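Local coordinates for glycosyl hydrolase family 2, TIM barrel domain protein (Faecalibacterium prausnitzii A2-165, PDB 6ED2) that probably hydrolyses beta-glucuronides, as a gut bacterial beta-glucuronidase of glycosyl hydrolase family 2, at residues P206-L211 and A286-Y291; I226-S231 and A250-T255; P237-L242 and R280-S285. One frame throughout, in Å; residues are numbered along the deposited sequence.

In the fold
All three contacts lie in the small beta-sandwich between the sugar-binding domain and the TIM barrel. One sheet holds strands 210-219, 223-232 and 256-262; the other runs 247-253, 238-244, 275-283, 286-295. Contact 1 joins the first strand of the sandwich to the last, and contacts 2 and 3 are both nested within its loop, their segments alternating along the chain. The centre of contact 3 is about 9 Å from that of contact 1 and 10 Å from that of contact 2, while those of contacts 1 and 2 are 15 Å apart. Contacts 1 and 2 thus tie the two sheets together, whereas contact 3 builds one of them and holds Thr239 and Glu241 of a magnesium site.

Contact 1: residues P206-L211 and A286-Y291; sequences PKERVL and AVVDEY
Asp289 OD2 is gripped from two quarters: the backbone N of Val210 donates to it at 2.9 Å, and Arg37, from the N-terminal part of the chain, forms a salt bridge with the same oxygen. The Val210 N-H arrives on the anti side of the carboxylate, 25° out of its plane, with an N-H...O angle of 154°. With CG anti to the backbone N (chi1 -175°), Asp289 sends its carboxylate across to 206-211, where CB of Arg209 lies 3.3 Å from OD2 and CG of Pro206 the same distance from OD1. A short acidic side chain suits this place, because it accepts the main-chain N-H of Val210 and answers the arginine as well. Val288 and Asp289 both face Ile281 in a classic beta bulge, which interrupts the regular alternation of side chains on edge strand 286-295 of the sandwich and is consistent with both side chains being directed at 206-211. Val288 packs CG2 against the carbonyl O of Glu208 at 3.5 Å, and Pro206 rests its CG on Val288 O. Further along, CB of Val210 meets CB of Tyr291 at 4.3 Å, a small apolar touch. Arg209 turns its guanidinium away from this carboxylate: NH1 bonds Pro206 O at 2.7 Å, nearly in the guanidinium plane, and also salt-bridges Asp109 of the sugar-binding domain.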
# COMPACT_ATOMS: atom_id res chain seq x y z
N PRO A 206 -24.65 37.24 -33.03
CA PRO A 206 -25.21 38.46 -33.64
C PRO A 206 -24.57 39.69 -33.00
O PRO A 206 -24.22 39.71 -31.82
CB PRO A 206 -26.71 38.37 -33.32
CG PRO A 206 -26.96 36.97 -32.87
CD PRO A 206 -25.66 36.50 -32.25
N LYS A 207 -24.40 40.73 -33.81
CA LYS A 207 -23.78 41.95 -33.30
C LYS A 207 -24.64 42.61 -32.23
O LYS A 207 -24.10 43.22 -31.30
CB LYS A 207 -23.48 42.88 -34.47
CG LYS A 207 -22.11 42.52 -35.07
CD LYS A 207 -21.97 42.86 -36.52
CE LYS A 207 -20.52 42.71 -36.92
NZ LYS A 207 -20.31 43.26 -38.27
N GLU A 208 -25.96 42.48 -32.31
CA GLU A 208 -26.84 42.87 -31.23
C GLU A 208 -27.29 41.61 -30.49
O GLU A 208 -27.96 40.76 -31.08
CB GLU A 208 -28.05 43.64 -31.75
CG GLU A 208 -28.94 44.12 -30.61
CD GLU A 208 -30.16 44.91 -31.07
OE1 GLU A 208 -30.23 45.26 -32.27
OE2 GLU A 208 -31.03 45.20 -30.22
N ARG A 209 -26.95 41.50 -29.21
CA ARG A 209 -27.18 40.23 -28.54
C ARG A 209 -27.37 40.43 -27.04
O ARG A 209 -26.98 41.45 -26.47
CB ARG A 209 -26.01 39.28 -28.78
CG ARG A 209 -24.67 39.86 -28.34
CD ARG A 209 -23.61 38.80 -28.45
NE ARG A 209 -22.25 39.29 -28.22
CZ ARG A 209 -21.52 39.93 -29.11
NH1 ARG A 209 -22.01 40.22 -30.31
NH2 ARG A 209 -20.28 40.29 -28.80
N VAL A 210 -27.99 39.42 -26.42
CA VAL A 210 -28.02 39.31 -24.98
C VAL A 210 -26.61 39.19 -24.42
O VAL A 210 -25.81 38.36 -24.87
CB VAL A 210 -28.86 38.09 -24.58
CG1 VAL A 210 -28.96 38.00 -23.06
CG2 VAL A 210 -30.21 38.16 -25.26
N LEU A 211 -26.29 40.03 -23.43
CA LEU A 211 -25.03 39.94 -22.69
C LEU A 211 -25.18 39.36 -21.29
O LEU A 211 -24.21 38.83 -20.74
CB LEU A 211 -24.38 41.32 -22.56
CG LEU A 211 -24.22 42.15 -23.84
CD1 LEU A 211 -23.81 43.55 -23.48
CD2 LEU A 211 -23.20 41.54 -24.78
N ALA A 286 -38.45 39.17 -37.19
CA ALA A 286 -37.24 38.37 -37.21
C ALA A 286 -36.65 38.25 -35.81
O ALA A 286 -36.74 39.17 -34.99
CB ALA A 286 -36.21 38.98 -38.16
N VAL A 287 -36.05 37.10 -35.52
CA VAL A 287 -35.31 36.90 -34.28
C VAL A 287 -33.87 37.33 -34.52
O VAL A 287 -33.18 36.76 -35.36
CB VAL A 287 -35.37 35.43 -33.83
CG1 VAL A 287 -34.56 35.23 -32.53
CG2 VAL A 287 -36.81 35.00 -33.64
N VAL A 288 -33.41 38.34 -33.78
CA VAL A 288 -32.02 38.78 -33.99
C VAL A 288 -31.05 38.08 -33.04
O VAL A 288 -29.87 37.95 -33.37
CB VAL A 288 -31.91 40.32 -33.90
CG1 VAL A 288 -33.29 40.96 -33.80
CG2 VAL A 288 -30.98 40.80 -32.76
N ASP A 289 -31.51 37.61 -31.89
CA ASP A 289 -30.62 36.85 -31.02
C ASP A 289 -31.48 35.97 -30.13
O ASP A 289 -32.63 36.30 -29.83
CB ASP A 289 -29.72 37.73 -30.14
CG ASP A 289 -28.71 36.91 -29.34
OD1 ASP A 289 -28.14 35.94 -29.91
OD2 ASP A 289 -28.48 37.20 -28.14
N GLU A 290 -30.92 34.84 -29.74
CA GLU A 290 -31.62 33.96 -28.82
C GLU A 290 -30.60 33.37 -27.87
O GLU A 290 -29.53 32.91 -28.29
CB GLU A 290 -32.36 32.85 -29.56
CG GLU A 290 -32.75 31.70 -28.68
CD GLU A 290 -33.42 30.59 -29.46
OE1 GLU A 290 -32.69 29.76 -30.06
OE2 GLU A 290 -34.66 30.59 -29.51
N TYR A 291 -30.90 33.44 -26.58
CA TYR A 291 -30.09 32.80 -25.56
C TYR A 291 -30.95 31.79 -24.84
O TYR A 291 -32.16 31.97 -24.71
CB TYR A 291 -29.47 33.80 -24.55
CG TYR A 291 -28.41 33.11 -23.73
CD1 TYR A 291 -27.16 32.78 -24.28
CD2 TYR A 291 -28.68 32.71 -22.42
CE1 TYR A 291 -26.20 32.11 -23.52
CE2 TYR A 291 -27.73 32.03 -21.66
CZ TYR A 291 -26.50 31.73 -22.22
OH TYR A 291 -25.56 31.07 -21.46

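Contact 2: residues I226-S231 and A250-T255; sequences IDYTVS and AESSGT
Strands 226-231 and 250-253 lie in the two facing sheets of the sandwich, and the main chains meet at the loop after 250-253, where Val230 N donates to Thr255 O (2.8 Å) as the chain leaves strand 247-253 to enter strand 256-262. The same Thr255 O also receives a CA-H...O contact from Thr229. Tyr228 spans the rest of the gap. Its CG sits between the backbone N and the carbonyl carbon (chi1 72°), which swings the ring toward the other sheet and puts its hydroxyl among the polar atoms of 252-254. There OH donates to Gly254 O at 2.6 Å, from a position tilted 34° from the carbonyl plane, while Ser252 OG lies 2.8 Å from the same hydroxyl. Both oxygens lie at the ring's edge, near its plane. Ser252, with OG anti to its backbone N (chi1 170°), is small enough to stand beside the tyrosine, its CB 3.7 Å from CE2. Gly254 has a positive phi, and a residue without a CB suits its backbone angles, at which a CB would be jammed against the preceding carbonyl; its own carbonyl is the one that accepts from the phenol. Thr255 places CB 3.4 Å from Val230 O. The ring itself packs on Val240 and Leu259, so Tyr228 is apolar along its body and polar at its end. Such chemistry implies that the hydroxyl of a buried tyrosine is matched by a main-chain carbonyl and a serine, which is likely to hold the ring's position between the sheets.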
# COMPACT_ATOMS: atom_id res chain seq x y z
N ILE A 226 -40.84 34.71 -10.94
CA ILE A 226 -39.45 34.99 -11.24
C ILE A 226 -39.38 36.40 -11.78
O ILE A 226 -39.93 36.67 -12.85
CB ILE A 226 -38.87 34.00 -12.27
CG1 ILE A 226 -39.17 32.54 -11.89
CG2 ILE A 226 -37.38 34.25 -12.43
CD1 ILE A 226 -38.95 31.53 -13.04
N ASP A 227 -38.72 37.30 -11.04
CA ASP A 227 -38.39 38.62 -11.56
C ASP A 227 -37.07 38.51 -12.31
O ASP A 227 -36.09 37.96 -11.80
CB ASP A 227 -38.26 39.66 -10.45
CG ASP A 227 -39.56 39.86 -9.65
OD1 ASP A 227 -40.66 39.59 -10.17
OD2 ASP A 227 -39.45 40.30 -8.48
N TYR A 228 -37.04 39.04 -13.52
CA TYR A 228 -35.88 38.93 -14.37
C TYR A 228 -35.47 40.32 -14.84
O TYR A 228 -36.29 41.23 -14.92
CB TYR A 228 -36.16 38.00 -15.57
CG TYR A 228 -37.09 38.60 -16.61
CD1 TYR A 228 -36.60 39.46 -17.58
CD2 TYR A 228 -38.44 38.31 -16.62
CE1 TYR A 228 -37.43 40.02 -18.51
CE2 TYR A 228 -39.29 38.87 -17.57
CZ TYR A 228 -38.77 39.73 -18.51
OH TYR A 228 -39.58 40.31 -19.48
N THR A 229 -34.19 40.45 -15.16
CA THR A 229 -33.72 41.49 -16.05
C THR A 229 -32.96 40.83 -17.19
O THR A 229 -32.45 39.71 -17.04
CB THR A 229 -32.83 42.53 -15.31
OG1 THR A 229 -31.54 41.96 -15.01
CG2 THR A 229 -33.49 43.00 -14.01
N VAL A 230 -32.90 41.51 -18.32
CA VAL A 230 -32.05 41.13 -19.45
C VAL A 230 -31.26 42.36 -19.88
O VAL A 230 -31.82 43.43 -20.06
CB VAL A 230 -32.89 40.60 -20.63
CG1 VAL A 230 -31.97 40.28 -21.83
CG2 VAL A 230 -33.69 39.41 -20.21
N SER A 231 -29.96 42.18 -20.09
CA SER A 231 -29.10 43.23 -20.63
C SER A 231 -28.69 42.86 -22.06
O SER A 231 -28.06 41.82 -22.27
CB SER A 231 -27.87 43.42 -19.75
OG SER A 231 -28.25 43.79 -18.44
N ALA A 250 -44.69 30.20 -18.93
CA ALA A 250 -44.68 31.63 -18.67
C ALA A 250 -44.04 32.34 -19.85
O ALA A 250 -43.20 31.77 -20.56
CB ALA A 250 -43.92 31.97 -17.38
N GLU A 251 -44.43 33.59 -20.05
CA GLU A 251 -43.77 34.41 -21.04
C GLU A 251 -43.93 35.86 -20.64
O GLU A 251 -44.84 36.21 -19.88
CB GLU A 251 -44.33 34.16 -22.44
CG GLU A 251 -45.84 34.01 -22.44
CD GLU A 251 -46.54 35.36 -22.38
OE1 GLU A 251 -45.95 36.36 -22.87
OE2 GLU A 251 -47.67 35.42 -21.84
N SER A 252 -43.05 36.71 -21.15
CA SER A 252 -43.08 38.12 -20.80
C SER A 252 -42.32 38.90 -21.86
O SER A 252 -41.28 38.44 -22.35
CB SER A 252 -42.48 38.34 -19.40
OG SER A 252 -42.29 39.72 -19.11
N SER A 253 -42.85 40.06 -22.22
CA SER A 253 -42.13 41.03 -23.04
C SER A 253 -41.44 42.05 -22.16
O SER A 253 -41.93 42.40 -21.09
CB SER A 253 -43.10 41.76 -23.98
OG SER A 253 -44.02 40.84 -24.52
N GLY A 254 -40.30 42.53 -22.62
CA GLY A 254 -39.55 43.56 -21.95
C GLY A 254 -38.26 43.03 -21.35
O GLY A 254 -38.15 41.85 -20.98
N THR A 255 -37.26 43.92 -21.24
CA THR A 255 -35.98 43.60 -20.60
C THR A 255 -36.07 43.52 -19.09
O THR A 255 -35.06 43.25 -18.45
CB THR A 255 -34.91 44.62 -20.94
OG1 THR A 255 -35.44 45.94 -20.78
CG2 THR A 255 -34.41 44.42 -22.34

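Contact 3: residues P237-L242 and R280-S285; sequences PVTVEL and RIHEGS
Thr239 OG1 and His282 NE2 meet at 3.4 Å in a weak hydrogen bond. OG1 lies between the threonine's backbone N and carbonyl carbon (chi1 75°), which places it at the edge of the His282 ring, in its plane. The methyl CG2 of Thr239 rests 3.7 Å from CD2 of the same imidazole, and the two side chains cross at about a right angle. Behind them the backbone sets the register: Thr239 and Arg280 form an antiparallel hydrogen-bonded pair, with Thr239 N to Arg280 O at 2.9 Å and Arg280 N to Thr239 O at 3.0 Å. Pro237, just before the strand, has no N-H to give, but its carbonyl O accepts from His282 N (3.0 Å), nearly along the C=O axis. On the other face, CG2 of Val238 touches CG1 of Ile281 at 4.2 Å, branched side chains filling the sandwich interior. Arg280 runs out extended to a salt bridge with Glu290. With an alanine at Thr239, the hydroxyl and methyl would be gone, and the magnesium site would probably lose a side-chain contact while His282 NE2 lost its weak partner. Thr239 and Glu241, alternate residues on one strand face, mark a magnesium site on an immunoglobulin-like beta-sandwich of glycosyl hydrolase family 2.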
# COMPACT_ATOMS: atom_id res chain seq x y z
N PRO A 237 -36.45 45.03 -29.03
CA PRO A 237 -37.23 44.47 -27.92
C PRO A 237 -36.83 43.05 -27.56
O PRO A 237 -36.32 42.27 -28.37
CB PRO A 237 -38.67 44.51 -28.44
CG PRO A 237 -38.53 44.56 -29.94
CD PRO A 237 -37.31 45.41 -30.17
N VAL A 238 -37.16 42.70 -26.31
CA VAL A 238 -36.79 41.43 -25.69
C VAL A 238 -38.05 40.70 -25.27
O VAL A 238 -38.99 41.32 -24.75
CB VAL A 238 -35.88 41.66 -24.46
CG1 VAL A 238 -35.85 40.41 -23.56
CG2 VAL A 238 -34.48 42.03 -24.91
N THR A 239 -38.09 39.39 -25.50
CA THR A 239 -39.10 38.54 -24.89
C THR A 239 -38.39 37.42 -24.13
O THR A 239 -37.27 37.04 -24.46
CB THR A 239 -40.07 37.93 -25.91
OG1 THR A 239 -39.40 36.89 -26.62
CG2 THR A 239 -40.53 38.97 -26.91
N VAL A 240 -39.05 36.93 -23.10
CA VAL A 240 -38.52 35.87 -22.26
C VAL A 240 -39.63 34.84 -22.07
O VAL A 240 -40.77 35.21 -21.79
CB VAL A 240 -38.04 36.40 -20.90
CG1 VAL A 240 -37.43 35.28 -20.09
CG2 VAL A 240 -37.05 37.54 -21.07
N GLU A 241 -39.30 33.57 -22.25
CA GLU A 241 -40.26 32.49 -22.14
C GLU A 241 -39.68 31.41 -21.25
O GLU A 241 -38.46 31.22 -21.19
CB GLU A 241 -40.61 31.90 -23.51
CG GLU A 241 -41.23 32.88 -24.48
CD GLU A 241 -41.23 32.35 -25.90
OE1 GLU A 241 -40.15 32.32 -26.53
OE2 GLU A 241 -42.30 31.93 -26.39
N LEU A 242 -40.56 30.68 -20.58
CA LEU A 242 -40.16 29.59 -19.71
C LEU A 242 -40.91 28.34 -20.15
O LEU A 242 -42.14 28.36 -20.23
CB LEU A 242 -40.46 29.92 -18.24
CG LEU A 242 -39.66 29.09 -17.24
CD1 LEU A 242 -38.18 29.38 -17.37
CD2 LEU A 242 -40.17 29.38 -15.83
N ARG A 280 -35.09 36.09 -26.22
CA ARG A 280 -34.98 36.46 -27.63
C ARG A 280 -35.00 37.97 -27.81
O ARG A 280 -35.74 38.68 -27.11
CB ARG A 280 -36.11 35.81 -28.45
CG ARG A 280 -35.96 34.31 -28.59
CD ARG A 280 -36.99 33.75 -29.55
NE ARG A 280 -36.56 32.46 -30.07
CZ ARG A 280 -37.07 31.88 -31.15
NH1 ARG A 280 -38.06 32.46 -31.83
NH2 ARG A 280 -36.60 30.71 -31.56
N ILE A 281 -34.20 38.45 -28.75
CA ILE A 281 -34.29 39.81 -29.27
C ILE A 281 -34.96 39.75 -30.64
O ILE A 281 -34.64 38.86 -31.45
CB ILE A 281 -32.90 40.46 -29.37
CG1 ILE A 281 -32.18 40.43 -28.02
CG2 ILE A 281 -33.01 41.91 -29.91
CD1 ILE A 281 -30.72 40.87 -28.10
N HIS A 282 -35.88 40.67 -30.91
CA HIS A 282 -36.61 40.72 -32.18
C HIS A 282 -36.43 42.07 -32.87
O HIS A 282 -36.41 43.12 -32.21
CB HIS A 282 -38.10 40.49 -31.98
CG HIS A 282 -38.43 39.21 -31.30
ND1 HIS A 282 -38.68 38.04 -31.98
CD2 HIS A 282 -38.53 38.90 -29.98
CE1 HIS A 282 -38.93 37.07 -31.12
NE2 HIS A 282 -38.86 37.57 -29.90
N GLU A 283 -36.30 42.02 -34.19
CA GLU A 283 -36.42 43.19 -35.06
C GLU A 283 -37.61 42.90 -35.96
O GLU A 283 -37.51 42.09 -36.89
CB GLU A 283 -35.15 43.45 -35.85
CG GLU A 283 -35.26 44.59 -36.88
CD GLU A 283 -33.92 45.26 -37.19
OE1 GLU A 283 -32.87 44.58 -37.09
OE2 GLU A 283 -33.92 46.47 -37.52
N GLY A 284 -38.74 43.52 -35.67
CA GLY A 284 -39.96 43.15 -36.35
C GLY A 284 -40.35 41.74 -36.00
O GLY A 284 -40.47 41.37 -34.82
N SER A 285 -40.53 40.91 -37.02
CA SER A 285 -40.85 39.51 -36.82
C SER A 285 -39.62 38.61 -36.90
O SER A 285 -39.74 37.40 -36.70
CB SER A 285 -41.87 39.06 -37.86
OG SER A 285 -41.40 39.39 -39.15